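Local coordinates for putative cell filamentation protein (Bartonella quintana, PDB 4N67) that probably transfers AMP from ATP onto host target proteins, as a Fic-domain effector delivered by a VirB secretion system, at residues 13-25 with 68-80. The protein carries 2 engineered substitutions. Numbering follows the deposited sequence. Where two conformers were deposited one is given.
Engineered in segment 68-80: K72 (natural residue Asn).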
# COMPACT_ATOMS: atom_id res chain seq x y z
N TYR A 13 0.51 -10.08 -17.56
CA TYR A 13 -0.24 -8.94 -16.98
C TYR A 13 -0.71 -7.95 -18.04
O TYR A 13 -1.57 -7.14 -17.75
CB TYR A 13 0.63 -8.18 -15.97
CG TYR A 13 0.71 -8.79 -14.59
CD1 TYR A 13 -0.39 -8.85 -13.75
CD2 TYR A 13 1.91 -9.32 -14.11
CE1 TYR A 13 -0.31 -9.38 -12.48
CE2 TYR A 13 2.00 -9.83 -12.84
CZ TYR A 13 0.90 -9.91 -12.03
OH TYR A 13 1.03 -10.44 -10.75
N PHE A 14 -0.13 -7.99 -19.24
CA PHE A 14 -0.39 -7.02 -20.30
C PHE A 14 -1.13 -7.66 -21.45
O PHE A 14 -0.94 -8.86 -21.72
CB PHE A 14 0.93 -6.52 -20.85
CG PHE A 14 1.77 -5.74 -19.87
CD1 PHE A 14 1.52 -4.40 -19.66
CD2 PHE A 14 2.86 -6.31 -19.26
CE1 PHE A 14 2.31 -3.65 -18.79
CE2 PHE A 14 3.65 -5.56 -18.40
CZ PHE A 14 3.38 -4.23 -18.17
N TYR A 15 -1.89 -6.86 -22.19
CA TYR A 15 -2.43 -7.33 -23.47
C TYR A 15 -1.26 -7.64 -24.41
O TYR A 15 -0.18 -7.10 -24.25
CB TYR A 15 -3.36 -6.28 -24.10
CG TYR A 15 -4.62 -6.09 -23.28
CD1 TYR A 15 -5.53 -7.12 -23.13
CD2 TYR A 15 -4.87 -4.89 -22.61
CE1 TYR A 15 -6.67 -6.98 -22.34
CE2 TYR A 15 -6.01 -4.74 -21.84
CZ TYR A 15 -6.89 -5.77 -21.70
OH TYR A 15 -8.00 -5.60 -20.88
N LYS A 16 -1.51 -8.53 -25.36
CA LYS A 16 -0.50 -9.00 -26.30
C LYS A 16 0.16 -7.82 -27.00
O LYS A 16 -0.53 -6.95 -27.53
CB LYS A 16 -1.14 -9.92 -27.34
N ASN A 17 1.50 -7.79 -26.95
CA ASN A 17 2.30 -6.75 -27.62
C ASN A 17 1.94 -5.32 -27.23
O ASN A 17 1.98 -4.41 -28.07
CB ASN A 17 2.21 -6.90 -29.14
N SER A 18 1.60 -5.10 -25.97
CA SER A 18 1.13 -3.81 -25.49
C SER A 18 1.80 -3.48 -24.16
O SER A 18 2.32 -4.38 -23.50
CB SER A 18 -0.40 -3.84 -25.33
OG SER A 18 -0.88 -2.70 -24.66
N ALA A 19 1.81 -2.20 -23.80
CA ALA A 19 2.23 -1.74 -22.47
C ALA A 19 1.01 -1.43 -21.60
O ALA A 19 1.13 -0.79 -20.58
CB ALA A 19 3.10 -0.50 -22.59
N THR A 20 -0.17 -1.88 -22.04
CA THR A 20 -1.39 -1.69 -21.26
C THR A 20 -1.73 -2.93 -20.43
O THR A 20 -1.88 -4.02 -20.97
CB THR A 20 -2.57 -1.37 -22.19
OG1 THR A 20 -2.26 -0.20 -22.97
CG2 THR A 20 -3.83 -1.10 -21.41
N LEU A 21 -1.82 -2.73 -19.13
CA LEU A 21 -2.21 -3.78 -18.21
C LEU A 21 -3.62 -4.24 -18.54
O LEU A 21 -4.51 -3.41 -18.73
CB LEU A 21 -2.17 -3.30 -16.77
CG LEU A 21 -0.77 -2.99 -16.19
CD1 LEU A 21 -0.83 -2.20 -14.90
CD2 LEU A 21 -0.05 -4.30 -15.99
N LYS A 22 -3.82 -5.55 -18.55
CA LYS A 22 -5.15 -6.12 -18.66
C LYS A 22 -6.05 -5.49 -17.58
O LYS A 22 -5.68 -5.42 -16.41
CB LYS A 22 -5.10 -7.63 -18.48
CG LYS A 22 -4.41 -8.38 -19.59
CD LYS A 22 -4.31 -9.88 -19.35
CE LYS A 22 -3.50 -10.55 -20.45
NZ LYS A 22 -3.39 -12.00 -20.17
N ASN A 23 -7.25 -5.10 -17.97
CA ASN A 23 -8.14 -4.40 -17.06
C ASN A 23 -9.58 -4.70 -17.41
O ASN A 23 -9.88 -5.22 -18.48
CB ASN A 23 -7.88 -2.89 -17.07
CG ASN A 23 -8.22 -2.26 -18.41
OD1 ASN A 23 -9.36 -1.85 -18.66
ND2 ASN A 23 -7.25 -2.23 -19.33
N LYS A 24 -10.48 -4.32 -16.50
CA LYS A 24 -11.90 -4.61 -16.65
C LYS A 24 -12.70 -3.47 -17.26
O LYS A 24 -13.90 -3.60 -17.47
CB LYS A 24 -12.47 -4.99 -15.29
CG LYS A 24 -11.88 -6.32 -14.79
CD LYS A 24 -12.13 -6.62 -13.33
CE LYS A 24 -13.60 -6.64 -12.95
NZ LYS A 24 -13.78 -7.34 -11.65
N HIS A 25 -12.03 -2.36 -17.57
CA HIS A 25 -12.70 -1.16 -18.02
C HIS A 25 -12.93 -1.06 -19.52
O HIS A 25 -13.61 -0.14 -19.97
CB HIS A 25 -11.88 0.08 -17.61
CG HIS A 25 -11.84 0.30 -16.16
ND1 HIS A 25 -12.96 0.50 -15.40
CD2 HIS A 25 -10.80 0.32 -15.29
CE1 HIS A 25 -12.62 0.69 -14.14
NE2 HIS A 25 -11.30 0.58 -14.06
N CYS A 68 -10.75 -3.77 -2.47
CA CYS A 68 -11.78 -2.73 -2.51
C CYS A 68 -11.36 -1.64 -3.49
O CYS A 68 -12.17 -1.19 -4.32
CB CYS A 68 -12.03 -2.17 -1.12
SG CYS A 68 -12.84 -3.32 0.01
N LEU A 69 -10.11 -1.22 -3.42
CA LEU A 69 -9.66 -0.12 -4.29
C LEU A 69 -9.58 -0.52 -5.76
O LEU A 69 -9.86 0.31 -6.62
CB LEU A 69 -8.29 0.44 -3.84
CG LEU A 69 -8.25 1.04 -2.43
CD1 LEU A 69 -6.84 1.53 -2.11
CD2 LEU A 69 -9.27 2.15 -2.21
N PHE A 70 -9.25 -1.78 -6.05
CA PHE A 70 -8.88 -2.16 -7.40
C PHE A 70 -9.76 -3.20 -8.08
O PHE A 70 -9.54 -3.47 -9.26
CB PHE A 70 -7.42 -2.62 -7.47
CG PHE A 70 -6.45 -1.51 -7.27
CD1 PHE A 70 -6.08 -0.74 -8.34
CD2 PHE A 70 -5.91 -1.23 -6.02
CE1 PHE A 70 -5.19 0.32 -8.18
CE2 PHE A 70 -5.04 -0.17 -5.86
CZ PHE A 70 -4.70 0.61 -6.94
N HIS A 71 -10.73 -3.78 -7.40
CA HIS A 71 -11.46 -4.88 -8.03
C HIS A 71 -12.25 -4.52 -9.27
O HIS A 71 -12.48 -5.38 -10.10
CB HIS A 71 -12.32 -5.67 -7.06
CG HIS A 71 -13.61 -5.04 -6.75
ND1 HIS A 71 -13.77 -4.04 -5.81
CD2 HIS A 71 -14.85 -5.31 -7.23
CE1 HIS A 71 -15.05 -3.71 -5.75
NE2 HIS A 71 -15.71 -4.47 -6.59
N LYS A 72 -12.66 -3.26 -9.41
CA LYS A 72 -13.36 -2.87 -10.64
C LYS A 72 -12.38 -2.63 -11.79
O LYS A 72 -12.79 -2.54 -12.94
CB LYS A 72 -14.25 -1.66 -10.42
CG LYS A 72 -15.34 -2.00 -9.42
CD LYS A 72 -16.27 -0.87 -9.08
CE LYS A 72 -16.98 -1.14 -7.75
NZ LYS A 72 -17.42 0.08 -7.01
N THR A 73 -11.08 -2.56 -11.49
CA THR A 73 -10.05 -2.30 -12.50
C THR A 73 -9.30 -3.56 -12.89
O THR A 73 -9.10 -3.82 -14.07
CB THR A 73 -9.06 -1.22 -11.96
OG1 THR A 73 -9.80 -0.01 -11.70
CG2 THR A 73 -7.88 -1.00 -12.91
N PHE A 74 -8.82 -4.33 -11.91
CA PHE A 74 -7.99 -5.50 -12.17
C PHE A 74 -8.61 -6.79 -11.65
O PHE A 74 -9.09 -6.83 -10.50
CB PHE A 74 -6.62 -5.34 -11.50
CG PHE A 74 -5.81 -4.19 -12.01
CD1 PHE A 74 -5.54 -4.08 -13.37
CD2 PHE A 74 -5.32 -3.21 -11.15
CE1 PHE A 74 -4.77 -3.03 -13.85
CE2 PHE A 74 -4.55 -2.15 -11.64
CZ PHE A 74 -4.27 -2.08 -13.00
N GLU A 75 -8.56 -7.85 -12.48
CA GLU A 75 -9.04 -9.19 -12.08
C GLU A 75 -8.30 -9.72 -10.85
O GLU A 75 -8.90 -10.43 -10.02
CB GLU A 75 -8.92 -10.20 -13.21
CG GLU A 75 -9.90 -9.97 -14.36
CD GLU A 75 -9.74 -10.99 -15.46
OE1 GLU A 75 -9.58 -12.19 -15.14
OE2 GLU A 75 -9.80 -10.61 -16.64
N TRP A 76 -7.03 -9.34 -10.74
CA TRP A 76 -6.16 -9.80 -9.65
C TRP A 76 -6.18 -8.89 -8.44
O TRP A 76 -5.32 -9.04 -7.55
CB TRP A 76 -4.70 -10.00 -10.15
CG TRP A 76 -4.19 -8.85 -10.96
CD1 TRP A 76 -4.26 -8.71 -12.34
CD2 TRP A 76 -3.58 -7.65 -10.48
NE1 TRP A 76 -3.73 -7.52 -12.71
CE2 TRP A 76 -3.28 -6.86 -11.60
CE3 TRP A 76 -3.18 -7.20 -9.22
CZ2 TRP A 76 -2.66 -5.62 -11.48
CZ3 TRP A 76 -2.58 -5.97 -9.11
CH2 TRP A 76 -2.34 -5.19 -10.25
N ALA A 77 -7.13 -7.97 -8.32
CA ALA A 77 -7.19 -7.12 -7.12
C ALA A 77 -7.23 -8.03 -5.89
O ALA A 77 -7.98 -8.99 -5.83
CB ALA A 77 -8.40 -6.21 -7.13
N GLY A 78 -6.45 -7.64 -4.88
CA GLY A 78 -6.37 -8.38 -3.62
C GLY A 78 -5.39 -9.53 -3.63
O GLY A 78 -5.20 -10.15 -2.60
N VAL A 79 -4.79 -9.82 -4.78
CA VAL A 79 -3.88 -10.98 -4.91
C VAL A 79 -2.45 -10.46 -4.95
O VAL A 79 -2.12 -9.54 -5.73
CB VAL A 79 -4.20 -11.79 -6.19
CG1 VAL A 79 -3.31 -13.03 -6.26
CG2 VAL A 79 -5.66 -12.16 -6.24
N THR A 80 -1.59 -11.05 -4.13
CA THR A 80 -0.19 -10.61 -4.08
C THR A 80 0.60 -11.22 -5.24
O THR A 80 0.24 -12.26 -5.78
CB THR A 80 0.45 -10.89 -2.71
OG1 THR A 80 0.28 -12.27 -2.36
CG2 THR A 80 -0.14 -9.99 -1.64
O HOH W 1 -3.33 -6.67 -15.41
O HOH W 2 -7.42 -7.36 -15.09
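K24 meets the loop that follows helix 59-70 with both its backbone and its side chain, an instance of one residue held to a neighbouring loop by main chain and side chain at once. K24 N donates to T73 O over 2.8 Å, tilted 33° from the plane of that carbonyl. In the conformer given, the side chain runs past E75 CG and the carbonyl of K72, an engineered residue, bends at chi3 (57°) and lets NZ hydrogen-bond H71 O at 2.8 Å, nearly in line with the C=O bond. Next to it, the H25 ring turns its edge to the T73 hydroxyl, NE2 and OG1 lying 2.9 Å apart in a hydrogen bond whose direction is open; K72 O sits over one face of the imidazole, offset toward the rim. Between these polar grips and the aromatic end, the F74 ring has T73 CG2 over the centre of one face and W76 CZ2 offset over the opposite face, with K22 O in the ring plane 3.3 Å from CD1; L21 CB packs 3.9 Å from F74 CE1. Y13 then presents its edge to the W76 indole face, a T-shaped stack with planes at 78°.

The loop belongs to the Fic/DOC family region, and the F74 side chain comes within about 8 Å of the bound ADP, which places the contact near the nucleotide site, consistent with an outer layer of it. One water accepts from W76 NE1 and donates to Y13 O and K22 O, tying the indole edge to the backbone of 13-25; a second accepts from E75 N and reaches K22 O weakly. Further out, N23 forms an Asx turn: OD1 takes the amide of H25, and ND2 gives to I27 O and to L21 O, which lies in the plane of the N23 amide. K22 NZ forms a salt bridge with D89, and E75 OE1 accepts from the amide of E88.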